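Pilin (Streptococcus pyogenes serotype M1, PDB 3GLD) forms the backbone of the pilus as isopeptide-linked stacked subunits, which the bacterium needs for adhesion to host cells, aggregation and biofilm formation. Local coordinates at residues L61-T69 with T80-S88. The protein carries 2 engineered substitutions. Sequence-based numbering, arbitrary orientation.
Sequences LNTPMTKVT and TKTAEFDFS
Leu61 and Phe87 meet on the tightly packed, inward side: Leu61 CD2 stands over the centre of the Phe87 ring, 4.2 Å from its centroid, a CH-pi contact that suits a branched aliphatic chain facing a flat aromatic surface. Further along the interface, the methyl Thr66 CG2 lies over one face of the Phe85 ring, 3.9 Å from its centroid and displaced toward the rim. Thr66 OG1 stands opposite the backbone N (chi1 -164°), which sends the hydroxyl toward strand 80-86 and leaves the methyl over the ring; Thr66 OG1 donates to Glu84 O at 3.1 Å, from well above the carbonyl plane. One side chain thus serves both an apolar and a polar neighbour. Strands 65-69 and 80-86 run nearly antiparallel but belong to different sheets: 65-69 bonds to strand 37-45 and 80-86 to strand 18-27, so side chains and two bridging waters join these edges of the sandwich in the N-terminal isopeptide-containing domain. Phe85 and Phe87 also reach Ile43 in the interior. Ala83, small enough for the close approach, brings CB to 3.4 Å from Lys67 O, and Val68 CG1 packs 3.6 Å from Lys81 CB. The solvent side is looser. There one water bridges Thr63 N and Asp86 O, and a second links Thr63 O with Asp86 N. Lys81 lays its aliphatic chain beside Thr69 O, while its ammonium pairs with Asp74.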
ATOM      1  N   LEU A  61      26.876   5.846 -10.581  1.00 28.10           N
ATOM      2  CA  LEU A  61      26.086   6.060 -11.797  1.00 28.14           C
ATOM      3  C   LEU A  61      25.713   7.521 -11.925  1.00 28.78           C
ATOM      4  O   LEU A  61      25.631   8.225 -10.922  1.00 29.17           O
ATOM      5  CB  LEU A  61      24.826   5.178 -11.805  1.00 27.90           C
ATOM      6  CG  LEU A  61      24.939   3.710 -12.237  1.00 26.72           C
ATOM      7  CD1 LEU A  61      25.764   2.925 -11.263  1.00 27.08           C
ATOM      8  CD2 LEU A  61      23.552   3.054 -12.325  1.00 28.29           C
ATOM      9  N   ASN A  62      25.498   7.983 -13.156  1.00 29.14           N
ATOM     10  CA  ASN A  62      24.943   9.314 -13.381  1.00 30.08           C
ATOM     11  C   ASN A  62      23.577   9.534 -12.741  1.00 29.43           C
ATOM     12  O   ASN A  62      23.270  10.637 -12.304  1.00 29.08           O
ATOM     13  CB  ASN A  62      24.829   9.598 -14.869  1.00 30.93           C
ATOM     14  CG  ASN A  62      26.151   9.961 -15.479  1.00 33.64           C
ATOM     15  OD1 ASN A  62      27.093  10.353 -14.772  1.00 37.82           O
ATOM     16  ND2 ASN A  62      26.246   9.827 -16.792  1.00 34.91           N
ATOM     17  N   THR A  63      22.780   8.471 -12.699  1.00 29.56           N
ATOM     18  CA  THR A  63      21.448   8.488 -12.126  1.00 30.17           C
ATOM     19  C   THR A  63      21.319   7.294 -11.168  1.00 30.24           C
ATOM     20  O   THR A  63      20.886   6.209 -11.569  1.00 30.38           O
ATOM     21  CB  THR A  63      20.377   8.444 -13.244  1.00 30.26           C
ATOM     22  OG1 THR A  63      20.698   9.423 -14.245  1.00 31.48           O
ATOM     23  CG2 THR A  63      18.988   8.740 -12.680  1.00 31.41           C
ATOM     24  N   PRO A  64      21.716   7.487  -9.899  1.00 30.36           N
ATOM     25  CA  PRO A  64      21.725   6.436  -8.883  1.00 31.08           C
ATOM     26  C   PRO A  64      20.337   6.006  -8.380  1.00 32.41           C
ATOM     27  O   PRO A  64      20.214   5.001  -7.669  1.00 33.08           O
ATOM     28  CB  PRO A  64      22.492   7.075  -7.721  1.00 31.65           C
ATOM     29  CG  PRO A  64      23.021   8.365  -8.222  1.00 30.87           C
ATOM     30  CD  PRO A  64      22.172   8.773  -9.358  1.00 30.07           C
ATOM     31  N   MET A  65      19.303   6.761  -8.720  1.00 32.92           N
ATOM     32  CA  MET A  65      17.972   6.432  -8.262  1.00 34.26           C
ATOM     33  C   MET A  65      17.061   6.110  -9.423  1.00 33.55           C
ATOM     34  O   MET A  65      17.189   6.674 -10.499  1.00 33.61           O
ATOM     35  CB  MET A  65      17.392   7.569  -7.411  1.00 35.18           C
ATOM     36  CG  MET A  65      18.311   7.976  -6.264  1.00 39.79           C
ATOM     37  SD  MET A  65      17.449   8.042  -4.688  1.00 50.66           S
ATOM     38  CE  MET A  65      18.762   8.570  -3.563  1.00 50.20           C
ATOM     39  N   THR A  66      16.165   5.164  -9.197  1.00 33.52           N
ATOM     40  CA  THR A  66      15.127   4.845 -10.150  1.00 33.19           C
ATOM     41  C   THR A  66      13.825   4.635  -9.373  1.00 33.47           C
ATOM     42  O   THR A  66      13.836   4.391  -8.149  1.00 32.87           O
ATOM     43  CB  THR A  66      15.492   3.600 -11.000  1.00 33.44           C
ATOM     44  OG1 THR A  66      14.643   3.542 -12.155  1.00 34.04           O
ATOM     45  CG2 THR A  66      15.381   2.296 -10.192  1.00 32.88           C
ATOM     46  N   LYS A  67      12.698   4.745 -10.068  1.00 32.86           N
ATOM     47  CA  LYS A  67      11.422   4.624  -9.370  1.00 32.95           C
ATOM     48  C   LYS A  67      10.377   3.839 -10.117  1.00 32.44           C
ATOM     49  O   LYS A  67      10.494   3.623 -11.335  1.00 31.31           O
ATOM     50  CB  LYS A  67      10.888   5.988  -8.951  1.00 33.21           C
ATOM     51  CG  LYS A  67      10.707   6.966 -10.038  1.00 34.29           C
ATOM     52  CD  LYS A  67      10.084   8.218  -9.483  1.00 37.20           C
ATOM     53  CE  LYS A  67       9.065   8.756 -10.469  1.00 36.59           C
ATOM     54  NZ  LYS A  67       8.768  10.162 -10.135  1.00 39.37           N
ATOM     55  N   VAL A  68       9.397   3.357  -9.353  1.00 31.07           N
ATOM     56  CA  VAL A  68       8.156   2.820  -9.887  1.00 30.21           C
ATOM     57  C   VAL A  68       7.036   3.738  -9.381  1.00 30.56           C
ATOM     58  O   VAL A  68       7.246   4.531  -8.448  1.00 30.17           O
ATOM     59  CB  VAL A  68       7.908   1.374  -9.424  1.00 30.57           C
ATOM     60  CG1 VAL A  68       8.960   0.419 -10.010  1.00 31.50           C
ATOM     61  CG2 VAL A  68       7.875   1.287  -7.882  1.00 28.83           C
ATOM     62  N   THR A  69       5.871   3.647 -10.007  1.00 29.70           N
ATOM     63  CA  THR A  69       4.738   4.509  -9.694  1.00 30.30           C
ATOM     64  C   THR A  69       3.481   3.661  -9.618  1.00 29.71           C
ATOM     65  O   THR A  69       3.243   2.808 -10.482  1.00 29.38           O
ATOM     66  CB  THR A  69       4.545   5.624 -10.747  1.00 30.21           C
ATOM     67  OG1 THR A  69       5.584   6.591 -10.607  1.00 31.77           O
ATOM     68  CG2 THR A  69       3.211   6.351 -10.558  1.00 31.26           C
ATOM     69  N   THR A  80       2.576  -5.477  -9.691  1.00 40.41           N
ATOM     70  CA  THR A  80       3.988  -5.735  -9.935  1.00 39.79           C
ATOM     71  C   THR A  80       4.467  -4.664 -10.901  1.00 38.41           C
ATOM     72  O   THR A  80       3.887  -4.509 -11.973  1.00 38.93           O
ATOM     73  CB  THR A  80       4.207  -7.133 -10.554  1.00 40.10           C
ATOM     74  OG1 THR A  80       3.838  -8.137  -9.595  1.00 41.26           O
ATOM     75  CG2 THR A  80       5.683  -7.336 -10.936  1.00 40.02           C
ATOM     76  N   LYS A  81       5.486  -3.907 -10.495  1.00 36.75           N
ATOM     77  CA  LYS A  81       6.084  -2.846 -11.317  1.00 35.98           C
ATOM     78  C   LYS A  81       7.590  -3.100 -11.495  1.00 35.64           C
ATOM     79  O   LYS A  81       8.232  -3.725 -10.640  1.00 35.15           O
ATOM     80  CB  LYS A  81       5.913  -1.479 -10.646  1.00 35.52           C
ATOM     81  CG  LYS A  81       4.495  -1.109 -10.270  1.00 35.90           C
ATOM     82  CD  LYS A  81       3.699  -0.617 -11.469  1.00 35.14           C
ATOM     83  CE  LYS A  81       2.280  -0.234 -11.038  1.00 35.05           C
ATOM     84  NZ  LYS A  81       1.526   0.268 -12.188  1.00 31.90           N
ATOM     85  N   THR A  82       8.158  -2.599 -12.589  1.00 35.12           N
ATOM     86  CA  THR A  82       9.603  -2.738 -12.791  1.00 35.58           C
ATOM     87  C   THR A  82      10.230  -1.393 -13.122  1.00 34.62           C
ATOM     88  O   THR A  82       9.559  -0.505 -13.626  1.00 34.22           O
ATOM     89  CB  THR A  82       9.962  -3.776 -13.879  1.00 35.60           C
ATOM     90  OG1 THR A  82       9.367  -3.371 -15.104  1.00 36.41           O
ATOM     91  CG2 THR A  82       9.435  -5.157 -13.520  1.00 36.40           C
ATOM     92  N   ALA A  83      11.512  -1.260 -12.791  1.00 34.15           N
ATOM     93  CA  ALA A  83      12.317  -0.087 -13.117  1.00 34.01           C
ATOM     94  C   ALA A  83      13.725  -0.572 -13.463  1.00 33.59           C
ATOM     95  O   ALA A  83      14.045  -1.730 -13.226  1.00 33.71           O
ATOM     96  CB  ALA A  83      12.359   0.861 -11.922  1.00 33.90           C
ATOM     97  N   GLU A  84      14.555   0.301 -14.022  1.00 33.23           N
ATOM     98  CA  GLU A  84      15.914  -0.095 -14.407  1.00 33.66           C
ATOM     99  C   GLU A  84      16.992   0.843 -13.887  1.00 32.61           C
ATOM    100  O   GLU A  84      16.784   2.045 -13.831  1.00 32.44           O
ATOM    101  CB  GLU A  84      16.028  -0.184 -15.935  1.00 33.97           C
ATOM    102  CG  GLU A  84      15.907  -1.594 -16.450  1.00 35.88           C
ATOM    103  CD  GLU A  84      15.808  -1.659 -17.967  1.00 40.15           C
ATOM    104  OE1 GLU A  84      15.573  -0.603 -18.610  1.00 42.20           O
ATOM    105  OE2 GLU A  84      15.970  -2.774 -18.511  1.00 40.91           O
ATOM    106  N   PHE A  85      18.127   0.282 -13.492  1.00 32.35           N
ATOM    107  CA  PHE A  85      19.339   1.081 -13.354  1.00 32.69           C
ATOM    108  C   PHE A  85      20.102   0.995 -14.670  1.00 33.05           C
ATOM    109  O   PHE A  85      20.181  -0.077 -15.276  1.00 32.87           O
ATOM    110  CB  PHE A  85      20.213   0.570 -12.214  1.00 32.45           C
ATOM    111  CG  PHE A  85      19.604   0.787 -10.856  1.00 32.64           C
ATOM    112  CD1 PHE A  85      19.454   2.074 -10.348  1.00 31.54           C
ATOM    113  CD2 PHE A  85      19.174  -0.292 -10.104  1.00 31.43           C
ATOM    114  CE1 PHE A  85      18.888   2.286  -9.098  1.00 32.87           C
ATOM    115  CE2 PHE A  85      18.610  -0.096  -8.850  1.00 32.81           C
ATOM    116  CZ  PHE A  85      18.466   1.201  -8.350  1.00 32.14           C
ATOM    117  N   ASP A  86      20.650   2.126 -15.092  1.00 33.29           N
ATOM    118  CA  ASP A  86      21.329   2.238 -16.369  1.00 34.24           C
ATOM    119  C   ASP A  86      22.843   2.441 -16.175  1.00 33.98           C
ATOM    120  O   ASP A  86      23.277   3.510 -15.727  1.00 33.58           O
ATOM    121  CB  ASP A  86      20.693   3.374 -17.179  1.00 34.53           C
ATOM    122  CG  ASP A  86      21.316   3.554 -18.550  1.00 36.45           C
ATOM    123  OD1 ASP A  86      22.123   2.700 -18.994  1.00 38.36           O
ATOM    124  OD2 ASP A  86      20.975   4.562 -19.196  1.00 38.97           O
ATOM    125  N   PHE A  87      23.612   1.398 -16.508  1.00 33.62           N
ATOM    126  CA  PHE A  87      25.085   1.409 -16.467  1.00 34.38           C
ATOM    127  C   PHE A  87      25.736   1.711 -17.845  1.00 34.92           C
ATOM    128  O   PHE A  87      26.957   1.765 -17.956  1.00 34.63           O
ATOM    129  CB  PHE A  87      25.639   0.055 -15.976  1.00 33.57           C
ATOM    130  CG  PHE A  87      25.146  -0.380 -14.607  1.00 32.47           C
ATOM    131  CD1 PHE A  87      25.976  -0.280 -13.502  1.00 31.01           C
ATOM    132  CD2 PHE A  87      23.857  -0.916 -14.435  1.00 33.59           C
ATOM    133  CE1 PHE A  87      25.545  -0.693 -12.235  1.00 31.35           C
ATOM    134  CE2 PHE A  87      23.404  -1.329 -13.164  1.00 32.81           C
ATOM    135  CZ  PHE A  87      24.266  -1.219 -12.065  1.00 32.75           C
ATOM    136  N   SER A  88      24.930   1.889 -18.889  1.00 36.39           N
ATOM    137  CA  SER A  88      25.460   2.032 -20.265  1.00 37.24           C
ATOM    138  C   SER A  88      26.451   3.183 -20.426  1.00 37.75           C
ATOM    139  O   SER A  88      27.331   3.127 -21.286  1.00 38.42           O
ATOM    140  CB  SER A  88      24.322   2.157 -21.290  1.00 37.32           C
ATOM    141  OG  SER A  88      23.525   3.312 -21.045  1.00 39.30           O
TER
HETATM  142  O   HOH W   1      22.718   6.027 -14.723  1.00 34.45           O
HETATM  143  O   HOH W   2      20.017   4.629 -13.638  1.00 35.38           O